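Local structure of light Chain (6BVD) at residues M3-N8 with I108-I113; V16-I21 with V141-G146; N122-E127 with Y174-S179; F130-R135 with T306-I311; S299-V304 with G332-D337. The protein is a zinc-dependent endopeptidase that probably cleaves a neuronal SNARE protein, as other botulinum neurotoxin light chains do. All blocks are in the same frame, centred on the assembly; numbering follows the deposited sequence.

Interaction 1: residues M3-N8 with I108-I113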
# COMPACT_ATOMS: atom_id res chain seq x y z
N MET A 3 9.01 9.47 -12.52
CA MET A 3 9.74 10.49 -11.77
C MET A 3 9.74 10.17 -10.27
O MET A 3 10.78 10.31 -9.62
CB MET A 3 9.15 11.87 -12.06
CG MET A 3 8.81 12.06 -13.54
SD MET A 3 8.24 13.71 -13.97
CE MET A 3 6.92 13.95 -12.78
N PRO A 4 8.59 9.73 -9.71
CA PRO A 4 8.74 9.19 -8.35
C PRO A 4 9.57 7.90 -8.41
O PRO A 4 9.56 7.19 -9.42
CB PRO A 4 7.30 8.90 -7.90
CG PRO A 4 6.44 9.76 -8.79
CD PRO A 4 7.17 9.82 -10.11
N VAL A 5 10.33 7.64 -7.35
CA VAL A 5 11.22 6.49 -7.37
C VAL A 5 10.44 5.17 -7.20
O VAL A 5 9.28 5.14 -6.78
CB VAL A 5 12.30 6.60 -6.29
CG1 VAL A 5 12.82 8.02 -6.26
CG2 VAL A 5 11.77 6.21 -4.93
N VAL A 6 11.12 4.09 -7.55
CA VAL A 6 10.62 2.74 -7.36
C VAL A 6 11.12 2.14 -6.04
O VAL A 6 12.33 2.15 -5.75
CB VAL A 6 11.09 1.86 -8.54
CG1 VAL A 6 10.75 0.40 -8.29
CG2 VAL A 6 10.48 2.38 -9.86
N ILE A 7 10.20 1.64 -5.22
CA ILE A 7 10.57 0.96 -3.99
C ILE A 7 10.61 -0.55 -4.26
O ILE A 7 9.62 -1.11 -4.71
CB ILE A 7 9.57 1.30 -2.85
CG1 ILE A 7 9.52 2.82 -2.60
CG2 ILE A 7 9.94 0.55 -1.61
CD1 ILE A 7 10.90 3.46 -2.28
N ASN A 8 11.77 -1.19 -4.04
CA ASN A 8 11.87 -2.65 -4.26
C ASN A 8 11.44 -3.49 -3.06
O ASN A 8 11.62 -3.06 -1.94
CB ASN A 8 13.33 -2.99 -4.62
CG ASN A 8 13.81 -2.22 -5.82
OD1 ASN A 8 13.18 -2.26 -6.87
ND2 ASN A 8 14.91 -1.50 -5.67
N ILE A 108 9.22 13.79 -3.38
CA ILE A 108 10.24 14.76 -3.72
C ILE A 108 11.48 14.51 -2.83
O ILE A 108 12.63 14.54 -3.31
CB ILE A 108 9.73 16.22 -3.56
CG1 ILE A 108 8.48 16.50 -4.40
CG2 ILE A 108 10.80 17.20 -3.97
CD1 ILE A 108 8.70 16.39 -5.85
N LEU A 109 11.26 14.26 -1.53
CA LEU A 109 12.39 13.90 -0.64
C LEU A 109 13.19 12.66 -1.14
O LEU A 109 14.43 12.68 -1.22
CB LEU A 109 11.88 13.61 0.77
CG LEU A 109 12.93 13.09 1.76
CD1 LEU A 109 14.07 14.09 1.94
CD2 LEU A 109 12.26 12.85 3.10
N LEU A 110 12.48 11.60 -1.50
CA LEU A 110 13.17 10.39 -1.96
C LEU A 110 13.91 10.58 -3.29
O LEU A 110 15.02 9.99 -3.47
CB LEU A 110 12.20 9.23 -2.07
CG LEU A 110 11.63 8.72 -0.74
CD1 LEU A 110 10.76 7.44 -0.96
CD2 LEU A 110 12.73 8.46 0.27
N GLU A 111 13.36 11.41 -4.20
CA GLU A 111 14.06 11.78 -5.46
C GLU A 111 15.38 12.52 -5.19
O GLU A 111 16.40 12.31 -5.88
CB GLU A 111 13.16 12.64 -6.37
CG GLU A 111 11.99 11.90 -7.00
CD GLU A 111 10.86 12.82 -7.48
OE1 GLU A 111 11.07 14.06 -7.60
OE2 GLU A 111 9.75 12.31 -7.75
N GLU A 112 15.38 13.39 -4.17
CA GLU A 112 16.62 14.04 -3.77
C GLU A 112 17.63 13.05 -3.23
O GLU A 112 18.81 13.14 -3.56
CB GLU A 112 16.36 15.12 -2.69
CG GLU A 112 15.69 16.35 -3.24
CD GLU A 112 16.65 17.21 -4.01
OE1 GLU A 112 17.86 17.07 -3.81
OE2 GLU A 112 16.21 18.02 -4.83
N ILE A 113 17.20 12.15 -2.37
CA ILE A 113 18.09 11.14 -1.81
C ILE A 113 18.73 10.26 -2.92
O ILE A 113 19.85 9.76 -2.79
CB ILE A 113 17.35 10.26 -0.80
CG1 ILE A 113 16.95 11.10 0.44
CG2 ILE A 113 18.23 9.15 -0.34
CD1 ILE A 113 18.16 11.70 1.18

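Interaction 2: residues V16-I21 with V141-G146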
# COMPACT_ATOMS: atom_id res chain seq x y z
N VAL A 16 21.15 -13.86 -3.74
CA VAL A 16 21.85 -12.74 -4.39
C VAL A 16 21.47 -12.67 -5.87
O VAL A 16 21.28 -13.72 -6.51
CB VAL A 16 23.38 -12.88 -4.21
CG1 VAL A 16 24.18 -11.92 -5.15
CG2 VAL A 16 23.71 -12.65 -2.76
N ASN A 17 21.31 -11.47 -6.42
CA ASN A 17 20.80 -11.38 -7.81
C ASN A 17 21.51 -10.30 -8.61
O ASN A 17 21.05 -9.93 -9.69
CB ASN A 17 19.27 -11.14 -7.80
CG ASN A 17 18.87 -9.84 -7.06
OD1 ASN A 17 19.58 -8.87 -7.12
ND2 ASN A 17 17.67 -9.83 -6.43
N ASP A 18 22.63 -9.79 -8.09
CA ASP A 18 23.45 -8.77 -8.75
C ASP A 18 22.70 -7.49 -9.12
O ASP A 18 23.10 -6.78 -10.03
CB ASP A 18 24.09 -9.33 -10.03
CG ASP A 18 25.03 -10.48 -9.76
OD1 ASP A 18 25.34 -10.74 -8.59
OD2 ASP A 18 25.47 -11.14 -10.74
N ASN A 19 21.58 -7.22 -8.45
CA ASN A 19 20.78 -6.05 -8.78
C ASN A 19 20.22 -5.44 -7.49
O ASN A 19 20.71 -4.40 -7.05
CB ASN A 19 19.64 -6.41 -9.76
CG ASN A 19 18.72 -5.23 -10.03
OD1 ASN A 19 19.15 -4.07 -9.99
ND2 ASN A 19 17.45 -5.52 -10.30
N THR A 20 19.25 -6.10 -6.86
CA THR A 20 18.71 -5.57 -5.60
C THR A 20 19.27 -6.25 -4.36
O THR A 20 19.05 -5.77 -3.23
CB THR A 20 17.16 -5.65 -5.56
OG1 THR A 20 16.70 -6.98 -5.86
CG2 THR A 20 16.59 -4.71 -6.58
N ILE A 21 19.97 -7.38 -4.56
CA ILE A 21 20.55 -8.09 -3.43
C ILE A 21 21.95 -8.58 -3.76
O ILE A 21 22.09 -9.49 -4.60
CB ILE A 21 19.73 -9.31 -3.04
CG1 ILE A 21 18.28 -8.92 -2.72
CG2 ILE A 21 20.34 -9.97 -1.84
CD1 ILE A 21 17.48 -10.11 -2.36
N VAL A 141 31.65 -4.66 -3.80
CA VAL A 141 30.53 -5.59 -3.67
C VAL A 141 30.89 -6.94 -4.30
O VAL A 141 31.68 -7.01 -5.25
CB VAL A 141 29.21 -5.07 -4.32
CG1 VAL A 141 28.94 -3.62 -3.93
CG2 VAL A 141 29.21 -5.23 -5.82
N LYS A 142 30.37 -8.01 -3.72
CA LYS A 142 30.66 -9.35 -4.20
C LYS A 142 29.43 -9.93 -4.92
O LYS A 142 28.33 -10.01 -4.34
CB LYS A 142 31.13 -10.23 -3.04
CG LYS A 142 31.54 -11.65 -3.43
CD LYS A 142 31.84 -12.49 -2.20
CE LYS A 142 33.14 -12.03 -1.52
NZ LYS A 142 33.35 -12.75 -0.22
N LEU A 143 29.58 -10.22 -6.20
CA LEU A 143 28.48 -10.71 -7.01
C LEU A 143 28.15 -12.21 -6.81
O LEU A 143 28.85 -12.94 -6.09
CB LEU A 143 28.76 -10.40 -8.49
CG LEU A 143 28.98 -8.91 -8.81
CD1 LEU A 143 29.41 -8.73 -10.26
CD2 LEU A 143 27.75 -8.02 -8.50
N ALA A 144 27.08 -12.66 -7.46
CA ALA A 144 26.63 -14.04 -7.35
C ALA A 144 27.73 -15.04 -7.73
O ALA A 144 27.90 -16.06 -7.07
CB ALA A 144 25.41 -14.26 -8.21
N ASN A 145 28.48 -14.74 -8.78
CA ASN A 145 29.56 -15.66 -9.20
C ASN A 145 30.83 -15.45 -8.37
O ASN A 145 31.86 -16.08 -8.64
CB ASN A 145 29.90 -15.52 -10.69
CG ASN A 145 30.48 -14.16 -11.05
OD1 ASN A 145 30.82 -13.36 -10.19
ND2 ASN A 145 30.66 -13.92 -12.34
N GLY A 146 30.78 -14.53 -7.43
CA GLY A 146 31.95 -14.28 -6.60
C GLY A 146 32.89 -13.18 -7.08
O GLY A 146 33.82 -12.85 -6.35
O HOH W 1 27.47 -12.77 -10.90

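Interaction 3: residues N122-E127 with Y174-S179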
# COMPACT_ATOMS: atom_id res chain seq x y z
N ASN A 122 37.50 15.45 -2.97
CA ASN A 122 37.37 16.17 -1.71
C ASN A 122 38.59 17.06 -1.47
O ASN A 122 39.43 17.24 -2.37
CB ASN A 122 37.13 15.20 -0.56
CG ASN A 122 38.26 14.16 -0.41
OD1 ASN A 122 39.38 14.50 -0.06
ND2 ASN A 122 37.94 12.89 -0.63
N SER A 123 38.72 17.63 -0.26
CA SER A 123 39.81 18.57 -0.03
C SER A 123 41.19 18.00 -0.31
O SER A 123 42.06 18.73 -0.76
CB SER A 123 39.76 19.11 1.40
OG SER A 123 38.61 19.93 1.50
N TYR A 124 41.37 16.70 -0.08
CA TYR A 124 42.67 16.04 -0.19
C TYR A 124 42.80 15.13 -1.41
O TYR A 124 43.57 14.16 -1.36
CB TYR A 124 42.91 15.23 1.06
CG TYR A 124 43.03 16.11 2.28
CD1 TYR A 124 43.65 17.35 2.21
CD2 TYR A 124 42.47 15.73 3.48
CE1 TYR A 124 43.76 18.19 3.36
CE2 TYR A 124 42.56 16.57 4.62
CZ TYR A 124 43.20 17.78 4.54
OH TYR A 124 43.27 18.60 5.68
N THR A 125 42.07 15.43 -2.49
CA THR A 125 42.27 14.73 -3.78
C THR A 125 42.62 15.76 -4.85
O THR A 125 42.39 16.96 -4.65
CB THR A 125 41.04 13.87 -4.20
OG1 THR A 125 39.89 14.71 -4.41
CG2 THR A 125 40.70 12.81 -3.17
N GLN A 126 43.22 15.33 -5.96
CA GLN A 126 43.61 16.25 -7.04
C GLN A 126 42.41 16.93 -7.72
O GLN A 126 41.45 16.25 -8.13
CB GLN A 126 44.41 15.49 -8.12
CG GLN A 126 45.72 14.98 -7.64
CD GLN A 126 45.60 13.62 -6.95
OE1 GLN A 126 44.50 13.05 -6.84
NE2 GLN A 126 46.73 13.09 -6.47
N GLU A 127 42.52 18.24 -7.92
CA GLU A 127 41.43 19.04 -8.50
C GLU A 127 41.11 18.64 -9.96
O GLU A 127 39.95 18.73 -10.37
CB GLU A 127 41.76 20.53 -8.45
CG GLU A 127 42.01 21.01 -7.00
CD GLU A 127 42.13 22.52 -6.88
OE1 GLU A 127 41.62 23.24 -7.77
OE2 GLU A 127 42.73 22.99 -5.89
N TYR A 174 37.61 10.32 4.85
CA TYR A 174 38.72 9.91 3.98
C TYR A 174 40.05 10.17 4.70
O TYR A 174 40.25 11.24 5.27
CB TYR A 174 38.67 10.66 2.63
CG TYR A 174 39.81 10.41 1.68
CD1 TYR A 174 40.14 9.13 1.25
CD2 TYR A 174 40.55 11.48 1.15
CE1 TYR A 174 41.19 8.90 0.37
CE2 TYR A 174 41.59 11.26 0.24
CZ TYR A 174 41.91 9.97 -0.14
OH TYR A 174 42.96 9.73 -1.02
N SER A 175 40.94 9.18 4.69
CA SER A 175 42.26 9.38 5.22
C SER A 175 43.31 8.88 4.25
O SER A 175 43.68 7.71 4.30
CB SER A 175 42.44 8.69 6.56
OG SER A 175 43.76 8.99 7.02
N PRO A 176 43.85 9.78 3.41
CA PRO A 176 44.82 9.45 2.35
C PRO A 176 46.16 8.95 2.91
O PRO A 176 46.72 7.93 2.48
CB PRO A 176 45.03 10.77 1.60
CG PRO A 176 44.42 11.84 2.44
CD PRO A 176 43.51 11.22 3.46
N TYR A 177 46.66 9.68 3.90
CA TYR A 177 47.94 9.38 4.50
C TYR A 177 48.09 10.16 5.79
O TYR A 177 47.28 11.06 6.08
CB TYR A 177 49.07 9.70 3.52
CG TYR A 177 48.86 10.99 2.76
CD1 TYR A 177 48.47 10.97 1.42
CD2 TYR A 177 49.06 12.22 3.36
CE1 TYR A 177 48.26 12.16 0.71
CE2 TYR A 177 48.87 13.41 2.66
CZ TYR A 177 48.47 13.37 1.34
OH TYR A 177 48.28 14.57 0.68
N GLN A 178 49.11 9.80 6.56
CA GLN A 178 49.50 10.50 7.79
C GLN A 178 48.37 10.76 8.78
O GLN A 178 48.42 11.76 9.52
CB GLN A 178 50.16 11.83 7.43
CG GLN A 178 51.49 11.68 6.70
CD GLN A 178 52.26 12.98 6.66
OE1 GLN A 178 52.66 13.51 7.71
NE2 GLN A 178 52.42 13.54 5.46
N SER A 179 47.40 9.84 8.82
CA SER A 179 46.29 9.89 9.77
C SER A 179 45.38 11.10 9.56
O SER A 179 44.51 11.37 10.37
CB SER A 179 46.81 9.90 11.22
OG SER A 179 47.58 8.75 11.50
O HOH W 2 44.59 11.87 -2.26
O HOH W 3 46.40 15.54 -0.71

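Interaction 4: residues F130-R135 with T306-I311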
# COMPACT_ATOMS: atom_id res chain seq x y z
N PHE A 130 38.38 13.42 -11.38
CA PHE A 130 37.23 12.79 -10.73
C PHE A 130 37.74 11.55 -10.01
O PHE A 130 38.18 10.58 -10.66
CB PHE A 130 36.13 12.40 -11.74
CG PHE A 130 35.17 13.52 -12.09
CD1 PHE A 130 34.94 14.58 -11.20
CD2 PHE A 130 34.52 13.53 -13.32
CE1 PHE A 130 34.07 15.63 -11.56
CE2 PHE A 130 33.65 14.55 -13.67
CZ PHE A 130 33.41 15.60 -12.79
N THR A 131 37.72 11.58 -8.68
CA THR A 131 38.25 10.50 -7.87
C THR A 131 37.17 9.55 -7.32
O THR A 131 36.29 9.94 -6.53
CB THR A 131 39.09 11.07 -6.72
OG1 THR A 131 40.17 11.81 -7.29
CG2 THR A 131 39.63 9.98 -5.85
N THR A 132 37.25 8.29 -7.75
CA THR A 132 36.27 7.29 -7.41
C THR A 132 36.81 6.26 -6.42
O THR A 132 36.06 5.51 -5.84
CB THR A 132 35.79 6.51 -8.66
OG1 THR A 132 36.89 5.75 -9.17
CG2 THR A 132 35.27 7.45 -9.71
N ASN A 133 38.11 6.22 -6.20
CA ASN A 133 38.65 5.04 -5.53
C ASN A 133 38.95 5.25 -4.06
O ASN A 133 40.09 5.05 -3.61
CB ASN A 133 39.92 4.56 -6.26
CG ASN A 133 40.96 5.65 -6.37
OD1 ASN A 133 40.66 6.84 -6.31
ND2 ASN A 133 42.21 5.24 -6.53
N ASN A 134 37.97 5.72 -3.30
CA ASN A 134 38.10 5.71 -1.86
C ASN A 134 36.72 5.57 -1.18
O ASN A 134 35.66 5.66 -1.84
CB ASN A 134 38.86 6.94 -1.37
CG ASN A 134 38.11 8.24 -1.62
OD1 ASN A 134 37.05 8.46 -1.05
ND2 ASN A 134 38.71 9.14 -2.42
N ARG A 135 36.73 5.35 0.14
CA ARG A 135 35.56 4.88 0.85
C ARG A 135 34.47 5.92 1.02
O ARG A 135 33.35 5.56 1.45
CB ARG A 135 35.94 4.35 2.23
CG ARG A 135 36.42 5.42 3.16
CD ARG A 135 36.21 4.99 4.58
NE ARG A 135 37.27 4.07 5.01
CZ ARG A 135 38.24 4.39 5.85
NH1 ARG A 135 38.38 5.62 6.32
NH2 ARG A 135 39.15 3.47 6.16
N THR A 306 40.26 14.23 -16.09
CA THR A 306 40.47 12.79 -16.02
C THR A 306 39.71 12.15 -14.87
O THR A 306 39.20 12.84 -13.98
CB THR A 306 42.00 12.47 -15.92
OG1 THR A 306 42.24 11.09 -16.22
CG2 THR A 306 42.54 12.79 -14.55
N ALA A 307 39.65 10.81 -14.85
CA ALA A 307 38.93 10.12 -13.79
C ALA A 307 39.72 8.91 -13.38
O ALA A 307 40.53 8.44 -14.15
CB ALA A 307 37.55 9.71 -14.25
N THR A 308 39.49 8.40 -12.16
CA THR A 308 40.20 7.20 -11.70
C THR A 308 39.48 5.92 -12.13
O THR A 308 39.89 4.83 -11.75
CB THR A 308 40.36 7.16 -10.17
OG1 THR A 308 39.07 7.17 -9.54
CG2 THR A 308 41.20 8.31 -9.70
N ALA A 309 38.42 6.05 -12.91
CA ALA A 309 37.72 4.88 -13.40
C ALA A 309 37.20 5.15 -14.78
O ALA A 309 37.16 6.30 -15.23
CB ALA A 309 36.58 4.49 -12.47
N LEU A 310 36.77 4.09 -15.45
CA LEU A 310 36.14 4.24 -16.75
C LEU A 310 34.71 4.76 -16.57
O LEU A 310 33.75 3.99 -16.62
CB LEU A 310 36.14 2.91 -17.50
CG LEU A 310 37.54 2.28 -17.64
CD1 LEU A 310 37.46 0.80 -17.98
CD2 LEU A 310 38.33 3.05 -18.69
N ILE A 311 34.59 6.06 -16.34
CA ILE A 311 33.28 6.70 -16.24
C ILE A 311 33.22 7.74 -17.32
O ILE A 311 34.25 8.17 -17.82
CB ILE A 311 33.06 7.38 -14.87
CG1 ILE A 311 34.11 8.47 -14.64
CG2 ILE A 311 33.09 6.36 -13.78
CD1 ILE A 311 33.93 9.30 -13.35

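Interaction 5: residues S299-V304 with G332-D337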
# COMPACT_ATOMS: atom_id res chain seq x y z
N SER A 299 34.98 26.04 -9.27
CA SER A 299 36.36 26.28 -9.71
C SER A 299 37.10 24.98 -10.02
O SER A 299 37.86 24.88 -10.99
CB SER A 299 37.10 27.08 -8.63
OG SER A 299 38.37 27.48 -9.08
N ARG A 300 36.90 23.99 -9.16
CA ARG A 300 37.54 22.69 -9.29
C ARG A 300 36.95 21.91 -10.49
O ARG A 300 37.66 21.20 -11.19
CB ARG A 300 37.39 21.92 -7.98
CG ARG A 300 37.85 20.50 -8.03
CD ARG A 300 37.30 19.71 -6.89
NE ARG A 300 38.07 19.91 -5.68
CZ ARG A 300 38.92 19.04 -5.16
NH1 ARG A 300 39.16 17.87 -5.75
NH2 ARG A 300 39.55 19.35 -4.04
N LEU A 301 35.65 22.08 -10.73
CA LEU A 301 34.98 21.41 -11.84
C LEU A 301 35.51 21.93 -13.19
O LEU A 301 35.50 21.21 -14.20
CB LEU A 301 33.44 21.61 -11.75
CG LEU A 301 32.54 20.88 -12.72
CD1 LEU A 301 32.70 19.35 -12.51
CD2 LEU A 301 31.07 21.29 -12.50
N ASN A 302 35.98 23.18 -13.22
CA ASN A 302 36.58 23.74 -14.45
C ASN A 302 37.93 23.09 -14.80
O ASN A 302 38.41 23.18 -15.94
CB ASN A 302 36.75 25.24 -14.34
CG ASN A 302 35.43 26.00 -14.46
OD1 ASN A 302 34.62 25.67 -15.32
ND2 ASN A 302 35.22 27.00 -13.61
N LYS A 303 38.51 22.41 -13.82
CA LYS A 303 39.83 21.81 -13.99
C LYS A 303 39.81 20.31 -14.31
O LYS A 303 40.84 19.75 -14.68
CB LYS A 303 40.67 22.04 -12.72
CG LYS A 303 40.90 23.52 -12.38
CD LYS A 303 41.77 23.66 -11.13
CE LYS A 303 42.18 25.10 -10.88
NZ LYS A 303 41.01 26.02 -10.65
N VAL A 304 38.67 19.66 -14.17
CA VAL A 304 38.63 18.21 -14.29
C VAL A 304 38.87 17.74 -15.74
O VAL A 304 38.20 18.19 -16.66
CB VAL A 304 37.30 17.64 -13.77
CG1 VAL A 304 37.14 16.17 -14.17
CG2 VAL A 304 37.19 17.83 -12.25
N GLY A 332 31.87 27.14 -21.75
CA GLY A 332 31.84 25.94 -20.93
C GLY A 332 32.37 26.15 -19.52
O GLY A 332 32.60 25.16 -18.80
N VAL A 333 32.53 27.40 -19.09
CA VAL A 333 33.07 27.70 -17.76
C VAL A 333 31.97 27.77 -16.69
O VAL A 333 30.95 28.45 -16.86
CB VAL A 333 33.88 29.01 -17.77
CG1 VAL A 333 34.36 29.36 -16.37
CG2 VAL A 333 35.07 28.86 -18.73
N TYR A 334 32.18 27.03 -15.60
CA TYR A 334 31.21 26.94 -14.51
C TYR A 334 31.44 28.04 -13.47
O TYR A 334 32.58 28.39 -13.16
CB TYR A 334 31.26 25.55 -13.83
CG TYR A 334 30.96 24.40 -14.77
CD1 TYR A 334 29.66 24.13 -15.19
CD2 TYR A 334 31.97 23.56 -15.22
CE1 TYR A 334 29.37 23.08 -16.06
CE2 TYR A 334 31.70 22.49 -16.10
CZ TYR A 334 30.40 22.26 -16.51
OH TYR A 334 30.12 21.21 -17.39
N SER A 335 30.36 28.57 -12.90
CA SER A 335 30.51 29.50 -11.78
C SER A 335 29.26 29.50 -10.93
O SER A 335 28.25 28.94 -11.33
CB SER A 335 30.80 30.91 -12.29
OG SER A 335 29.67 31.43 -12.98
N VAL A 336 29.30 30.15 -9.76
CA VAL A 336 28.09 30.26 -8.95
C VAL A 336 27.27 31.48 -9.38
O VAL A 336 27.79 32.60 -9.49
CB VAL A 336 28.42 30.31 -7.45
CG1 VAL A 336 27.18 30.70 -6.61
CG2 VAL A 336 28.98 28.97 -7.00
N ASP A 337 26.00 31.24 -9.70
CA ASP A 337 24.99 32.29 -9.88
C ASP A 337 24.28 32.53 -8.54
O ASP A 337 23.70 31.59 -7.99
CB ASP A 337 23.99 31.88 -10.97
CG ASP A 337 22.82 32.84 -11.10
OD1 ASP A 337 21.99 32.91 -10.17
OD2 ASP A 337 22.71 33.51 -12.14
O HOH W 4 34.85 24.24 -17.58

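Interaction 1: residues M3-N8 with I108-I113
Val5 and Ile7 pack against Leu110 and Glu111 in an apolar contact between the N-terminal loop and helix 104-115. No hydrogen bond joins the two segments. The backbones come closest at Val5 and Glu111, with 6.3 Å between their CA atoms. Val5 points at the helix and uses both methyls. Its CG2 meets Leu110 CB at 4.2 Å. Its CG1 lies beside the next residue of the helix, 4.0 Å from Glu111 CG. The Val5 and Leu110 side chains cross at about a right angle. Ile7 reaches the same leucine from further along the loop. Its CD1 touches Leu110 CD1 at 4.2 Å, methyl against methyl. Leu110 is therefore met at CB by one loop residue and at a terminal methyl by another.

The Glu111 chain is extended beyond CG, which carries its carboxylate toward the start of the loop. Its OE2 is 2.9 Å from Met3 O, but both atoms are acceptors as modelled. Met3 is poorly ordered, and this approach is doubtful. Pro4 has no N-H to offer the carboxylate.

Polar bonds hold the loop to other parts of the fold. Asn101 ND2 binds Val5 O, and Asn8 pairs through its backbone with Ile41. The helix in turn packs on helix 222-237, with Leu110 on Leu230 and Ile113 on Val233. That second helix carries His228 and His232 of the zinc site, in the HExxH pattern of this protease clan. The N-terminal loop thus adds a layer to a helix that backs the zinc-binding helix.

Interaction 2: residues V16-I21 with V141-G146
The carboxylate of Asp18 meets Leu143 over one face and the backbone N of Ala144 through OD1. Leu143 CD2 lies above that face, 3.9 Å from Asp18 CG. Leu143 CB comes in on the same side, 3.4 Å from Asp18 OD1. The syn lone pair of OD1 takes the N-H of Ala144 at 2.8 Å, with an angle of 161° at the hydrogen. The other oxygen, OD2, accepts from a water at 2.6 Å. This water in turn accepts from Asn145 N at 3.1 Å. One carboxylate thus serves two successive N-H groups, one directly and one through water. Both belong to the type I turn from Leu143 to Gly146. Gly146 closes that turn with a positive phi.

Next to the carboxylate is a small apolar patch. Val16 CG1, anti to the backbone N (chi1 167°), touches Ala144 CB at 4.0 Å.

The flat amide of Asn17 organises the loop that presents Asp18. Its OD1 accepts from Asn19 N within the carbonyl plane, which makes an Asx turn. Ile21 N binds the same oxygen from above that plane. Asn17 ND2 donates to Thr20 OG1 at 3.1 Å.

The contact is on the surface. It joins the loop leading into strand 21-24 to the turn that links strands 138-142 and 148-152. The strands themselves pair nearby, with Lys142 bonded through its backbone to Tyr23. Val16 also rests on Tyr23, while Thr20 pairs through its backbone with Gln40 of strand 36-40.

Interaction 3: residues N122-E127 with Y174-S179
A type I beta turn from Asn122 to Thr125, with an Asx turn inside it, packs against Tyr174 and Pro176 of the loop that follows strand 168-171. Asn122 OD1 accepts from Tyr124 N at 3.0 Å. Its CG sits between the backbone N and the carbonyl carbon (chi1 58°). The Asn122 and Tyr174 side chains cross at about a right angle, with amide and ring planes 54° apart. Asn122 OD1 and ND2 are each 3.5 Å from Tyr174 CD2. Thr125 CG2 adds a methyl contact to Tyr174 CE2 at 3.9 Å.

At the edge of the same ring, near its plane, lies Tyr124 O. Pro176 CD covers one face toward the rim, from within its own segment. Pro176 CG meets Tyr124 CB at 4.0 Å.

No direct hydrogen bond crosses between the segments. Two waters do the bridging, and both donate to Tyr124 O. One, 2.7 Å from Tyr124 O, also binds Tyr174 OH. The other links Tyr124 O to Tyr177 OH. The polar link between these surface loops is therefore solvent-mediated, while direct contact is by ring, amide, proline and methyl surfaces.

Interaction 4: residues F130-R135 with T306-I311
Thr132 and Thr308 join hydroxyl to hydroxyl, with Thr132 OG1 and Thr308 OG1 2.6 Å apart. Either could be the donor. Two backbone bonds beside this pair define a short parallel beta bridge between Phe130 and Ala307. Phe130 N donates to Thr306 O at 2.8 Å, and Thr308 N donates to Phe130 O at 3.0 Å. Phe130 thus bonds the residues before and after Ala307, as in a two-stranded parallel sheet. Ala307 CA adds a CA-H...O contact to Phe130 O.

After the bridge the two threonine side chains slide past each other in opposite directions. Both hold OG1 between the backbone N and the carbonyl carbon (chi1 66° in Thr132, 60° in Thr308), and in these positions the two hydroxyls meet. Ala309 CB lies 3.5 Å from Thr132 OG1. Asn133 crosses Thr308 at about a right angle, its OD1 3.7 Å from Thr308 CG2.

Phe130 and Ala307 direct their side chains to the same face of the sheet, and their CB atoms are 3.9 Å apart. The Phe130 ring continues away onto Ile313, Phe316 and Lys317 of helix 313-323. Ile311 joins this apolar side, its CD1 lying 4.1 Å from Phe130 CB.

Interaction 5: residues S299-V304 with G332-D337
The backbones of the two segments come closest at Asn302, near the C-terminal end of helix 280-301, and Val333, with 6.2 Å between their CA atoms. The edge of strand 334-335 offers the N-H and the carbonyl of Tyr334, and the side-chain amide of Asn302 reaches over to take both. Tyr334 N donates to Asn302 OD1 at 2.8 Å, almost straight at 176°. Asn302 ND2 donates to Tyr334 O at 3.0 Å. Each acceptor uses a lone pair within its carbonyl plane. This two-point grip fixes the rotation of the amide. A water adds a third tie, donating to Asn302 OD1 and to Gly332 O. Asn302 OD1 thus accepts twice. At the backbone angles of Gly332 a CB would jam against the preceding carbonyl O, which calls for glycine.

Leu301 packs on the ring of the same tyrosine. Its CG, anti to the backbone N (chi1 -174°), itself lies 3.7 Å from Tyr334 CD2. Its CD2 lies over one face, 3.8 Å from the Tyr334 ring centroid, in a CH-pi contact. Gly332 O lies over the opposite face, toward the rim. Val333 CG1 rests 3.7 Å from Asn302 ND2.

Leu301 and Tyr334 both also touch Lys317 of helix 313-323. Strand 334-335 pairs antiparallel with strand 327-328, and Asp337 then N-caps the next helix. The contact ties the end of a long helix to the edge of a beta-hairpin by an asparagine amide bonded to both polar backbone atoms of one strand residue.

Interactions 3, 4 and 5 form one cluster. Thr125 packs on Thr131, Tyr174 on Asn134, and the Phe130 ring on Leu301 and Val304. Asn122 and Thr125 lie against Arg300. Helix 280-301 and strand 306-307 follow each other, so one segment each of interactions 4 and 5 lies on consecutive elements. Interaction 1 lies away from this cluster, its centre about 26 Å from that of interaction 4, but touches interaction 2, where Asn8 meets Thr20. Interactions 2 and 3 are surface contacts; the others are partly buried. Bridging waters occur in interactions 2, 3 and 5. Interaction 1 relies on apolar side chains, interaction 4 on strand pairing and paired hydroxyls, and interaction 5 on amide-to-backbone bonds beside an aromatic face.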